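Local coordinates for glycoside transferase (Listeria monocytogenes, PDB 6R2M), which is a glycoside hydrolase connected with exopolysaccharide that probably acts outside the cell and may also have transferase activity, at residues 23-27 / 28-32; 228-231 / 232-236; 270-274 / 275-279; 299-302 / 303-306. All blocks are in the same frame, centred on the assembly; numbering follows the deposited sequence.

Interaction 1: residues 23-27 / 28-32; sequences QTYVK and ENYTA
V26 and Y30 sit one turn apart where helix 21-29 runs out, their CA atoms 4.9 Å from each other, and the contact is the C-terminal end of that helix. T24 O still takes the regular bond from E28 N, but the bond from N29 N to Y25 O is weak. V26 O is gripped twice, by Y30 N at 2.9 Å and by T31 OG1 at 2.8 Å, the two donors arriving from opposite faces of the carbonyl plane. Threonine suits this place because its short hydroxyl branch, set opposite the carbonyl carbon (chi1 -56°), can turn back onto the last turn. T31 N goes to a water that also donates to K27 O, closing the end of the helix.

N29 serves Y25 in a similar way: its ND2 donates to Y25 O over 3.1 Å, in the carbonyl plane and on a lone pair. The same nitrogen lies 3.2 Å above the plane of the Y25 ring, shifted toward the rim, with amide and ring planes 37° apart. The ring comes over N29 because CG is trans to the backbone N (chi1 -174°). K41 NZ bonds the other end of the amide, N29 OD1, which probably fixes its rotation. V26, small and apolar, turns into the interior against F301 and Y304 of helix 301-312. The two tyrosines pack through Y25 CE2 and Y30 CE2, 3.8 Å apart, and the Y30 hydroxyl also bonds T299 O. One water joins them at their outer ends, 2.7 Å from Y25 OH and 3.0 Å from Y30 OH.

Interaction 2: residues 228-231 / 232-236; sequences PNFD and NFLQT
F230 and L234, one turn apart near the start of helix 228-241, make the apolar half of this contact. L234 CG stands over one face of the F230 ring, 4.3 Å from its centroid and 24° off the normal, a CH-pi contact displaced toward the rim. Its two methyls straddle the same border: CD1 is 3.6 Å from F230 CE2, and CD2 is 3.9 Å from F230 CZ. The branched leucine thus covers the rim of a flat ring with three carbons. A chi1 of -171° swings the F230 ring along the helix to meet it.

D231 and Q235 form the polar half. D231 OD2 and Q235 NE2 are 3.0 Å apart, but the angle is too poor for a hydrogen bond, and the carboxylate and amide planes stand 70° apart. A water links the pair instead, donating to Q235 OE1 at 3.1 Å and weakly to D231 OD2. Underneath runs regular backbone bonding, with L234 N to F230 O at 3.0 Å and Q235 N to D231 O at 3.0 Å.

Both polar groups are positioned from the next shell. D231 OD1 accepts from Y271 OH and Q277 NE2, while Q235 NE2 donates to Q277 OE1, so the amide and the buried carboxylate are tied to the last turn of helix 262-274 and to the N-cap of helix 278-290. F230 is enclosed by F190 and by M209, M213 and A216 of helix 209-223. On the first turn, E227 OE1 accepts from F230 N. The whole is an amphipathic start to helix 228-241, with F230 facing helix 209-223 and D231 and Q235 facing the turn at 275-277.

Interaction 3: residues 270-274 / 275-279; sequences QYFNK and TNQAK
Hydrogen bonds to the Y271 and F272 carbonyls end helix 262-274 and start the turn into helix 278-290. T275 uses both of its donors on Y271 O, OG1 at 2.8 Å and N at 3.0 Å, one from each side of the carbonyl plane. The hydroxyl reaches back because it occupies the crowded position between the backbone N and the carbonyl carbon (chi1 63°). Q277 N then donates to F272 O at 2.9 Å. This 6→1 bond, with N276 in left-handed backbone geometry, is that of a Schellman motif, though the companion 5→2 pair, N276 N and N273 O, is long at 3.6 Å; asparagine tolerates that conformation better than most residues. Q277 NE2 also donates to T275 OG1 at 3.1 Å, and one water bridges N273 OD1 and A278 O.

Packing is carried by the aromatic rings. T275 CG2 lies 4.1 Å above one face of the Y271 ring, toward its rim. The Q277 amide comes to the edge of the F272 ring, where NE2 lies in plane and 3.5 Å from CD1; amide and ring planes are 74° apart. F272 also rests against L238 of helix 228-241 and T284 of helix 278-290.

Charge enters at the border, where K274, a long flexible chain, bends to a salt bridge with D221.

Chemically, the T275 hydroxyl works as a relay, giving its proton to a helix-end carbonyl and accepting from Q277. With D231 as second acceptor for NE2, and N280 ND2 donating to OE1, both ends of the glutamine are satisfied, which probably holds its amide in a single rotation and secures the turn against helix 228-241.

Interaction 4: residues 299-302 / 303-306; sequences THFF and DYIN
F302 lays its ring under the N306 amide: ND2 sits 3.3 Å above the plane, over the ring centre, with amide and ring planes 68° apart. The F301 ring is covered on one face by I305, whose CB makes a CH-pi contact 4.0 Å from the centroid, while CG2 touches F301 CE2 at 3.6 Å. Isoleucine suits because its branch at CB brings carbon close to the ring; asparagine because its short amide reaches both the ring and the carbonyl of F302. The third flat group, the H300 imidazole, is used at its edge: ND1 accepts from F302 N at 2.9 Å, only 5° out of the ring plane.

N306 ND2 also donates to F302 O, at 2.9 Å, and that carbonyl receives N306 N on its other face. One oxygen thus takes two donors while the amide is held over the phenyl. In both phenylalanines a chi1 near 180° (-169° in F302) carries the ring along the helix to its partner. F302 also leans on L55, and F301 on S52, of helix 50-62.

D303 OD2 takes a bond from a water at 2.6 Å, and that water accepts from H300 N; D303 OD1 is held by A263 N. H300 O receives Y304 N at 3.1 Å. A side-chain N-cap from H300, joined by a water-mediated counterpart of the capping box through D303, is the pattern of a helix start, here that of helix 301-312.

In the fold
Along the chain the four contacts come in series, each on or beside a helix of this largely helical, single-chain protein. They form two touching pairs. Interactions 1 and 4, centres 12 Å apart, join the end of helix 21-29 to the beginning of helix 301-312, so the first and last helices of the chain meet. Interactions 2 and 3, centres 13 Å apart, tie helix 228-241 to the turn between helices 262-274 and 278-290. Interactions 1 and 2 lie on opposite sides of the chain's centre, 38 Å between centres. Interactions 3 and 4 approach to about 5 Å between nearest atoms without touching. The arrangement is consistent with the alpha/alpha-barrel of many glycoside hydrolases.

Interaction 1: residues 23-27 / 28-32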
loop_
_atom_site.group_PDB
_atom_site.type_symbol
_atom_site.label_atom_id
_atom_site.label_comp_id
_atom_site.label_asym_id
_atom_site.label_seq_id
_atom_site.Cartn_x
_atom_site.Cartn_y
_atom_site.Cartn_z
ATOM N N GLN A 23 -14.373 9.080 -7.994
ATOM C CA GLN A 23 -14.947 8.010 -8.809
ATOM C C GLN A 23 -15.147 8.468 -10.249
ATOM O O GLN A 23 -14.804 7.750 -11.196
ATOM C CB GLN A 23 -16.277 7.542 -8.204
ATOM C CG GLN A 23 -16.146 6.963 -6.794
ATOM C CD GLN A 23 -16.435 7.997 -5.704
ATOM O OE1 GLN A 23 -15.770 9.028 -5.616
ATOM N NE2 GLN A 23 -17.430 7.718 -4.875
ATOM N N THR A 24 -15.707 9.669 -10.429
ATOM C CA THR A 24 -15.906 10.221 -11.765
ATOM C C THR A 24 -14.578 10.413 -12.477
ATOM O O THR A 24 -14.440 10.049 -13.649
ATOM C CB THR A 24 -16.659 11.544 -11.664
ATOM O OG1 THR A 24 -17.964 11.288 -11.125
ATOM C CG2 THR A 24 -16.813 12.206 -13.038
ATOM N N TYR A 25 -13.575 10.922 -11.758
ATOM C CA TYR A 25 -12.264 11.158 -12.354
ATOM C C TYR A 25 -11.580 9.847 -12.722
ATOM O O TYR A 25 -10.948 9.742 -13.781
ATOM C CB TYR A 25 -11.407 11.963 -11.385
ATOM C CG TYR A 25 -10.085 12.371 -11.957
ATOM C CD1 TYR A 25 -9.969 13.547 -12.685
ATOM C CD2 TYR A 25 -8.953 11.585 -11.788
ATOM C CE1 TYR A 25 -8.763 13.932 -13.224
ATOM C CE2 TYR A 25 -7.723 11.968 -12.323
ATOM C CZ TYR A 25 -7.648 13.158 -13.034
ATOM O OH TYR A 25 -6.457 13.577 -13.592
ATOM N N VAL A 26 -11.719 8.822 -11.879
ATOM C CA VAL A 26 -11.113 7.533 -12.193
ATOM C C VAL A 26 -11.780 6.909 -13.413
ATOM O O VAL A 26 -11.107 6.369 -14.299
ATOM C CB VAL A 26 -11.187 6.617 -10.963
ATOM C CG1 VAL A 26 -10.871 5.160 -11.359
ATOM C CG2 VAL A 26 -10.208 7.128 -9.896
ATOM N N LYS A 27 -13.115 6.967 -13.470
ATOM C CA LYS A 27 -13.834 6.464 -14.635
ATOM C C LYS A 27 -13.370 7.157 -15.912
ATOM O O LYS A 27 -13.225 6.516 -16.957
ATOM C CB LYS A 27 -15.340 6.644 -14.429
ATOM C CG LYS A 27 -15.909 5.689 -13.370
ATOM C CD LYS A 27 -17.379 5.950 -13.058
ATOM C CE LYS A 27 -17.873 5.062 -11.903
ATOM N NZ LYS A 27 -19.118 5.607 -11.312
ATOM N N GLU A 28 -13.112 8.461 -15.839
ATOM C CA GLU A 28 -12.784 9.217 -17.044
ATOM C C GLU A 28 -11.312 9.104 -17.436
ATOM O O GLU A 28 -10.981 9.249 -18.619
ATOM C CB GLU A 28 -13.170 10.688 -16.850
ATOM C CG GLU A 28 -12.696 11.637 -17.947
ATOM C CD GLU A 28 -13.527 11.538 -19.211
ATOM O OE1 GLU A 28 -13.030 11.943 -20.289
ATOM O OE2 GLU A 28 -14.681 11.064 -19.129
ATOM N N ASN A 29 -10.414 8.851 -16.489
ATOM C CA ASN A 29 -8.996 9.000 -16.788
ATOM C C ASN A 29 -8.143 7.778 -16.526
ATOM O O ASN A 29 -7.092 7.647 -17.151
ATOM C CB ASN A 29 -8.404 10.162 -15.992
ATOM C CG ASN A 29 -8.978 11.489 -16.422
ATOM O OD1 ASN A 29 -8.623 12.010 -17.479
ATOM N ND2 ASN A 29 -9.888 12.040 -15.617
ATOM N N TYR A 30 -8.533 6.905 -15.604
ATOM C CA TYR A 30 -7.697 5.771 -15.244
ATOM C C TYR A 30 -8.376 4.441 -15.533
ATOM O O TYR A 30 -7.957 3.417 -14.990
ATOM C CB TYR A 30 -7.319 5.833 -13.764
ATOM C CG TYR A 30 -6.238 6.834 -13.418
ATOM C CD1 TYR A 30 -4.912 6.628 -13.797
ATOM C CD2 TYR A 30 -6.537 7.965 -12.661
ATOM C CE1 TYR A 30 -3.922 7.543 -13.455
ATOM C CE2 TYR A 30 -5.553 8.880 -12.305
ATOM C CZ TYR A 30 -4.254 8.669 -12.709
ATOM O OH TYR A 30 -3.295 9.585 -12.349
ATOM N N THR A 31 -9.422 4.417 -16.354
ATOM C CA THR A 31 -10.143 3.179 -16.615
ATOM C C THR A 31 -10.019 2.791 -18.079
ATOM O O THR A 31 -10.344 3.583 -18.970
ATOM C CB THR A 31 -11.618 3.312 -16.220
ATOM O OG1 THR A 31 -11.701 3.716 -14.852
ATOM C CG2 THR A 31 -12.308 1.982 -16.329
ATOM N N ALA A 32 -9.560 1.570 -18.321
ATOM C CA ALA A 32 -9.512 1.037 -19.673
ATOM C C ALA A 32 -10.904 0.576 -20.104
ATOM O O ALA A 32 -11.846 0.521 -19.309
ATOM C CB ALA A 32 -8.511 -0.117 -19.754
HETATM O O HOH W 1 -4.298 12.381 -12.619
HETATM O O HOH W 2 -10.804 6.131 -18.321
#

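Interaction 2: residues 228-231 / 232-236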
loop_
_atom_site.group_PDB
_atom_site.type_symbol
_atom_site.label_atom_id
_atom_site.label_comp_id
_atom_site.label_asym_id
_atom_site.label_seq_id
_atom_site.Cartn_x
_atom_site.Cartn_y
_atom_site.Cartn_z
ATOM N N PRO A 228 14.665 4.864 15.587
ATOM C CA PRO A 228 15.084 6.256 15.817
ATOM C C PRO A 228 16.053 6.797 14.791
ATOM O O PRO A 228 16.119 8.021 14.622
ATOM C CB PRO A 228 15.738 6.202 17.210
ATOM C CG PRO A 228 16.234 4.800 17.324
ATOM C CD PRO A 228 15.192 3.951 16.616
ATOM N N ASN A 229 16.809 5.936 14.108
ATOM C CA ASN A 229 17.739 6.411 13.099
ATOM C C ASN A 229 16.997 6.895 11.870
ATOM O O ASN A 229 17.312 7.957 11.323
ATOM C CB ASN A 229 18.707 5.293 12.731
ATOM C CG ASN A 229 19.432 4.779 13.932
ATOM O OD1 ASN A 229 20.293 5.475 14.462
ATOM N ND2 ASN A 229 19.068 3.584 14.399
ATOM N N PHE A 230 16.010 6.128 11.421
ATOM C CA PHE A 230 15.205 6.609 10.311
ATOM C C PHE A 230 14.383 7.821 10.715
ATOM O O PHE A 230 14.227 8.765 9.929
ATOM C CB PHE A 230 14.305 5.490 9.789
ATOM C CG PHE A 230 13.608 5.847 8.526
ATOM C CD1 PHE A 230 14.317 5.978 7.344
ATOM C CD2 PHE A 230 12.235 6.036 8.517
ATOM C CE1 PHE A 230 13.661 6.310 6.150
ATOM C CE2 PHE A 230 11.578 6.362 7.341
ATOM C CZ PHE A 230 12.291 6.501 6.157
ATOM N N ASP A 231 13.824 7.806 11.930
ATOM C CA ASP A 231 13.007 8.933 12.355
ATOM C C ASP A 231 13.838 10.204 12.394
ATOM O O ASP A 231 13.392 11.253 11.920
ATOM C CB ASP A 231 12.378 8.654 13.717
ATOM C CG ASP A 231 11.321 9.676 14.095
ATOM O OD1 ASP A 231 10.305 9.776 13.385
ATOM O OD2 ASP A 231 11.509 10.390 15.102
ATOM N N ASN A 232 15.079 10.110 12.889
ATOM C CA ASN A 232 15.940 11.283 12.935
ATOM C C ASN A 232 16.279 11.778 11.534
ATOM O O ASN A 232 16.310 12.991 11.290
ATOM C CB ASN A 232 17.222 10.978 13.700
ATOM C CG ASN A 232 18.239 12.091 13.573
ATOM O OD1 ASN A 232 19.226 11.965 12.844
ATOM N ND2 ASN A 232 17.992 13.200 14.265
ATOM N N PHE A 233 16.531 10.866 10.596
ATOM C CA PHE A 233 16.778 11.292 9.227
ATOM C C PHE A 233 15.601 12.111 8.703
ATOM O O PHE A 233 15.785 13.172 8.105
ATOM C CB PHE A 233 17.027 10.079 8.329
ATOM C CG PHE A 233 17.244 10.445 6.895
ATOM C CD1 PHE A 233 18.451 10.957 6.483
ATOM C CD2 PHE A 233 16.229 10.283 5.963
ATOM C CE1 PHE A 233 18.657 11.311 5.154
ATOM C CE2 PHE A 233 16.429 10.628 4.626
ATOM C CZ PHE A 233 17.644 11.141 4.232
ATOM N N LEU A 234 14.381 11.624 8.912
ATOM C CA LEU A 234 13.210 12.355 8.437
ATOM C C LEU A 234 13.139 13.735 9.064
ATOM O O LEU A 234 12.896 14.733 8.373
ATOM C CB LEU A 234 11.931 11.562 8.734
ATOM C CG LEU A 234 11.735 10.221 8.026
ATOM C CD1 LEU A 234 10.428 9.588 8.474
ATOM C CD2 LEU A 234 11.765 10.364 6.509
ATOM N N GLN A 235 13.352 13.812 10.382
ATOM C CA GLN A 235 13.257 15.092 11.074
ATOM C C GLN A 235 14.305 16.073 10.570
ATOM O O GLN A 235 14.006 17.259 10.363
ATOM C CB GLN A 235 13.382 14.882 12.584
ATOM C CG GLN A 235 12.126 14.280 13.211
ATOM C CD GLN A 235 12.331 13.875 14.657
ATOM O OE1 GLN A 235 13.428 14.013 15.200
ATOM N NE2 GLN A 235 11.274 13.369 15.289
ATOM N N THR A 236 15.539 15.606 10.355
ATOM C CA THR A 236 16.597 16.530 9.955
ATOM C C THR A 236 16.452 16.963 8.498
ATOM O O THR A 236 16.805 18.098 8.155
ATOM C CB THR A 236 17.976 15.914 10.204
ATOM O OG1 THR A 236 18.151 14.740 9.392
ATOM C CG2 THR A 236 18.143 15.546 11.673
HETATM O O HOH W 3 19.640 9.330 11.563
HETATM O O HOH W 4 14.498 11.393 16.511
#

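Interaction 3: residues 270-274 / 275-279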
loop_
_atom_site.group_PDB
_atom_site.type_symbol
_atom_site.label_atom_id
_atom_site.label_comp_id
_atom_site.label_asym_id
_atom_site.label_seq_id
_atom_site.Cartn_x
_atom_site.Cartn_y
_atom_site.Cartn_z
ATOM N N GLN A 270 0.795 10.096 7.189
ATOM C CA GLN A 270 0.264 8.989 7.983
ATOM C C GLN A 270 1.204 8.613 9.123
ATOM O O GLN A 270 0.761 8.372 10.251
ATOM C CB GLN A 270 0.026 7.763 7.100
ATOM C CG GLN A 270 -0.978 7.993 5.997
ATOM C CD GLN A 270 -1.045 6.824 5.022
ATOM O OE1 GLN A 270 -0.794 5.679 5.387
ATOM N NE2 GLN A 270 -1.373 7.119 3.771
ATOM N N TYR A 271 2.504 8.562 8.837
ATOM C CA TYR A 271 3.490 8.151 9.831
ATOM C C TYR A 271 3.585 9.163 10.968
ATOM O O TYR A 271 3.602 8.793 12.154
ATOM C CB TYR A 271 4.841 7.980 9.131
ATOM C CG TYR A 271 6.059 7.872 10.035
ATOM C CD1 TYR A 271 6.473 6.635 10.513
ATOM C CD2 TYR A 271 6.806 9.001 10.370
ATOM C CE1 TYR A 271 7.601 6.519 11.299
ATOM C CE2 TYR A 271 7.930 8.900 11.169
ATOM C CZ TYR A 271 8.316 7.660 11.631
ATOM O OH TYR A 271 9.433 7.571 12.426
ATOM N N PHE A 272 3.645 10.453 10.632
ATOM C CA PHE A 272 3.751 11.456 11.681
ATOM C C PHE A 272 2.485 11.497 12.522
ATOM O O PHE A 272 2.557 11.662 13.740
ATOM C CB PHE A 272 4.055 12.824 11.058
ATOM C CG PHE A 272 5.485 12.988 10.642
ATOM C CD1 PHE A 272 6.512 12.494 11.436
ATOM C CD2 PHE A 272 5.811 13.636 9.452
ATOM C CE1 PHE A 272 7.841 12.666 11.054
ATOM C CE2 PHE A 272 7.133 13.806 9.079
ATOM C CZ PHE A 272 8.148 13.313 9.875
ATOM N N ASN A 273 1.326 11.254 11.917
ATOM C CA ASN A 273 0.107 11.256 12.717
ATOM C C ASN A 273 -0.001 10.001 13.586
ATOM O O ASN A 273 -0.474 10.076 14.727
ATOM C CB ASN A 273 -1.090 11.454 11.798
ATOM C CG ASN A 273 -1.120 12.863 11.211
ATOM O OD1 ASN A 273 -0.653 13.815 11.845
ATOM N ND2 ASN A 273 -1.645 13.001 10.003
ATOM N N LYS A 274 0.482 8.854 13.102
ATOM C CA LYS A 274 0.475 7.643 13.919
ATOM C C LYS A 274 1.445 7.735 15.093
ATOM O O LYS A 274 1.211 7.117 16.137
ATOM C CB LYS A 274 0.830 6.418 13.067
ATOM C CG LYS A 274 -0.256 6.013 12.068
ATOM C CD LYS A 274 0.316 5.190 10.923
ATOM C CE LYS A 274 0.749 3.807 11.388
ATOM N NZ LYS A 274 -0.428 2.906 11.568
ATOM N N THR A 275 2.547 8.471 14.937
ATOM C CA THR A 275 3.618 8.493 15.924
ATOM C C THR A 275 3.611 9.758 16.775
ATOM O O THR A 275 4.622 10.074 17.411
ATOM C CB THR A 275 4.966 8.316 15.230
ATOM O OG1 THR A 275 5.205 9.412 14.328
ATOM C CG2 THR A 275 4.954 7.022 14.438
ATOM N N ASN A 276 2.488 10.478 16.791
ATOM C CA ASN A 276 2.288 11.612 17.690
ATOM C C ASN A 276 3.263 12.740 17.375
ATOM O O ASN A 276 3.879 13.329 18.265
ATOM C CB ASN A 276 2.394 11.170 19.153
ATOM C CG ASN A 276 1.805 12.183 20.114
ATOM O OD1 ASN A 276 0.861 12.898 19.775
ATOM N ND2 ASN A 276 2.360 12.249 21.322
ATOM N N GLN A 277 3.425 13.031 16.089
ATOM C CA GLN A 277 4.274 14.125 15.632
ATOM C C GLN A 277 3.405 15.104 14.858
ATOM O O GLN A 277 3.505 15.203 13.638
ATOM C CB GLN A 277 5.434 13.592 14.781
ATOM C CG GLN A 277 6.278 12.537 15.476
ATOM C CD GLN A 277 7.595 12.269 14.767
ATOM O OE1 GLN A 277 8.410 13.175 14.550
ATOM N NE2 GLN A 277 7.801 11.014 14.387
ATOM N N ALA A 278 2.548 15.828 15.581
ATOM C CA ALA A 278 1.488 16.594 14.927
ATOM C C ALA A 278 2.042 17.752 14.100
ATOM O O ALA A 278 1.531 18.041 13.011
ATOM C CB ALA A 278 0.495 17.107 15.973
ATOM N N LYS A 279 3.077 18.432 14.596
ATOM C CA LYS A 279 3.653 19.538 13.839
ATOM C C LYS A 279 4.259 19.053 12.528
ATOM O O LYS A 279 4.035 19.648 11.464
ATOM C CB LYS A 279 4.701 20.260 14.682
ATOM C CG LYS A 279 5.291 21.483 14.003
ATOM C CD LYS A 279 6.173 22.251 14.978
ATOM C CE LYS A 279 5.453 22.438 16.313
ATOM N NZ LYS A 279 6.293 23.102 17.348
HETATM O O HOH W 5 -0.955 16.805 12.375
#

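Interaction 4: residues 299-302 / 303-306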
loop_
_atom_site.group_PDB
_atom_site.type_symbol
_atom_site.label_atom_id
_atom_site.label_comp_id
_atom_site.label_asym_id
_atom_site.label_seq_id
_atom_site.Cartn_x
_atom_site.Cartn_y
_atom_site.Cartn_z
ATOM N N THR A 299 0.961 11.083 -13.833
ATOM C CA THR A 299 0.738 10.730 -12.434
ATOM C C THR A 299 0.332 9.268 -12.351
ATOM O O THR A 299 -0.787 8.902 -12.730
ATOM C CB THR A 299 -0.344 11.608 -11.810
ATOM O OG1 THR A 299 0.015 12.985 -11.976
ATOM C CG2 THR A 299 -0.501 11.328 -10.325
ATOM N N HIS A 300 1.224 8.444 -11.817
ATOM C CA HIS A 300 0.878 7.055 -11.547
ATOM C C HIS A 300 -0.342 7.003 -10.642
ATOM O O HIS A 300 -0.473 7.795 -9.710
ATOM C CB HIS A 300 2.065 6.378 -10.882
ATOM C CG HIS A 300 2.007 4.888 -10.878
ATOM N ND1 HIS A 300 1.074 4.176 -10.152
ATOM C CD2 HIS A 300 2.802 3.971 -11.476
ATOM C CE1 HIS A 300 1.283 2.882 -10.326
ATOM N NE2 HIS A 300 2.328 2.732 -11.122
ATOM N N PHE A 301 -1.247 6.070 -10.936
ATOM C CA PHE A 301 -2.422 5.905 -10.086
ATOM C C PHE A 301 -2.041 5.792 -8.612
ATOM O O PHE A 301 -2.750 6.307 -7.737
ATOM C CB PHE A 301 -3.217 4.679 -10.531
ATOM C CG PHE A 301 -4.537 4.566 -9.854
ATOM C CD1 PHE A 301 -5.592 5.375 -10.238
ATOM C CD2 PHE A 301 -4.716 3.668 -8.803
ATOM C CE1 PHE A 301 -6.827 5.270 -9.587
ATOM C CE2 PHE A 301 -5.923 3.553 -8.159
ATOM C CZ PHE A 301 -6.988 4.356 -8.547
ATOM N N PHE A 302 -0.928 5.111 -8.315
ATOM C CA PHE A 302 -0.482 4.966 -6.926
ATOM C C PHE A 302 -0.335 6.317 -6.245
ATOM O O PHE A 302 -0.753 6.486 -5.096
ATOM C CB PHE A 302 0.848 4.221 -6.877
ATOM C CG PHE A 302 1.279 3.788 -5.491
ATOM C CD1 PHE A 302 0.768 2.630 -4.914
ATOM C CD2 PHE A 302 2.266 4.491 -4.800
ATOM C CE1 PHE A 302 1.218 2.197 -3.658
ATOM C CE2 PHE A 302 2.702 4.066 -3.559
ATOM C CZ PHE A 302 2.186 2.919 -2.985
ATOM N N ASP A 303 0.249 7.298 -6.948
ATOM C CA ASP A 303 0.396 8.633 -6.371
ATOM C C ASP A 303 -0.950 9.337 -6.280
ATOM O O ASP A 303 -1.289 9.923 -5.243
ATOM C CB ASP A 303 1.369 9.466 -7.211
ATOM C CG ASP A 303 2.808 9.032 -7.047
ATOM O OD1 ASP A 303 3.245 8.822 -5.903
ATOM O OD2 ASP A 303 3.503 8.900 -8.077
ATOM N N TYR A 304 -1.733 9.279 -7.354
ATOM C CA TYR A 304 -3.028 9.943 -7.369
ATOM C C TYR A 304 -3.898 9.449 -6.221
ATOM O O TYR A 304 -4.433 10.243 -5.442
ATOM C CB TYR A 304 -3.719 9.700 -8.713
ATOM C CG TYR A 304 -5.160 10.150 -8.710
ATOM C CD1 TYR A 304 -5.486 11.489 -8.898
ATOM C CD2 TYR A 304 -6.189 9.254 -8.468
ATOM C CE1 TYR A 304 -6.800 11.910 -8.855
ATOM C CE2 TYR A 304 -7.505 9.668 -8.434
ATOM C CZ TYR A 304 -7.802 10.991 -8.631
ATOM O OH TYR A 304 -9.132 11.371 -8.587
ATOM N N ILE A 305 -4.018 8.128 -6.080
ATOM C CA ILE A 305 -5.033 7.610 -5.173
ATOM C C ILE A 305 -4.558 7.654 -3.726
ATOM O O ILE A 305 -5.376 7.807 -2.815
ATOM C CB ILE A 305 -5.461 6.190 -5.588
ATOM C CG1 ILE A 305 -6.782 5.809 -4.912
ATOM C CG2 ILE A 305 -4.367 5.142 -5.309
ATOM C CD1 ILE A 305 -7.994 6.580 -5.457
ATOM N N ASN A 306 -3.249 7.521 -3.469
ATOM C CA ASN A 306 -2.790 7.651 -2.091
ATOM C C ASN A 306 -2.909 9.086 -1.598
ATOM O O ASN A 306 -3.166 9.304 -0.406
ATOM C CB ASN A 306 -1.354 7.151 -1.946
ATOM C CG ASN A 306 -1.286 5.648 -1.697
ATOM O OD1 ASN A 306 -1.738 5.170 -0.669
ATOM N ND2 ASN A 306 -0.731 4.905 -2.644
HETATM O O HOH W 6 3.535 9.582 -10.579
#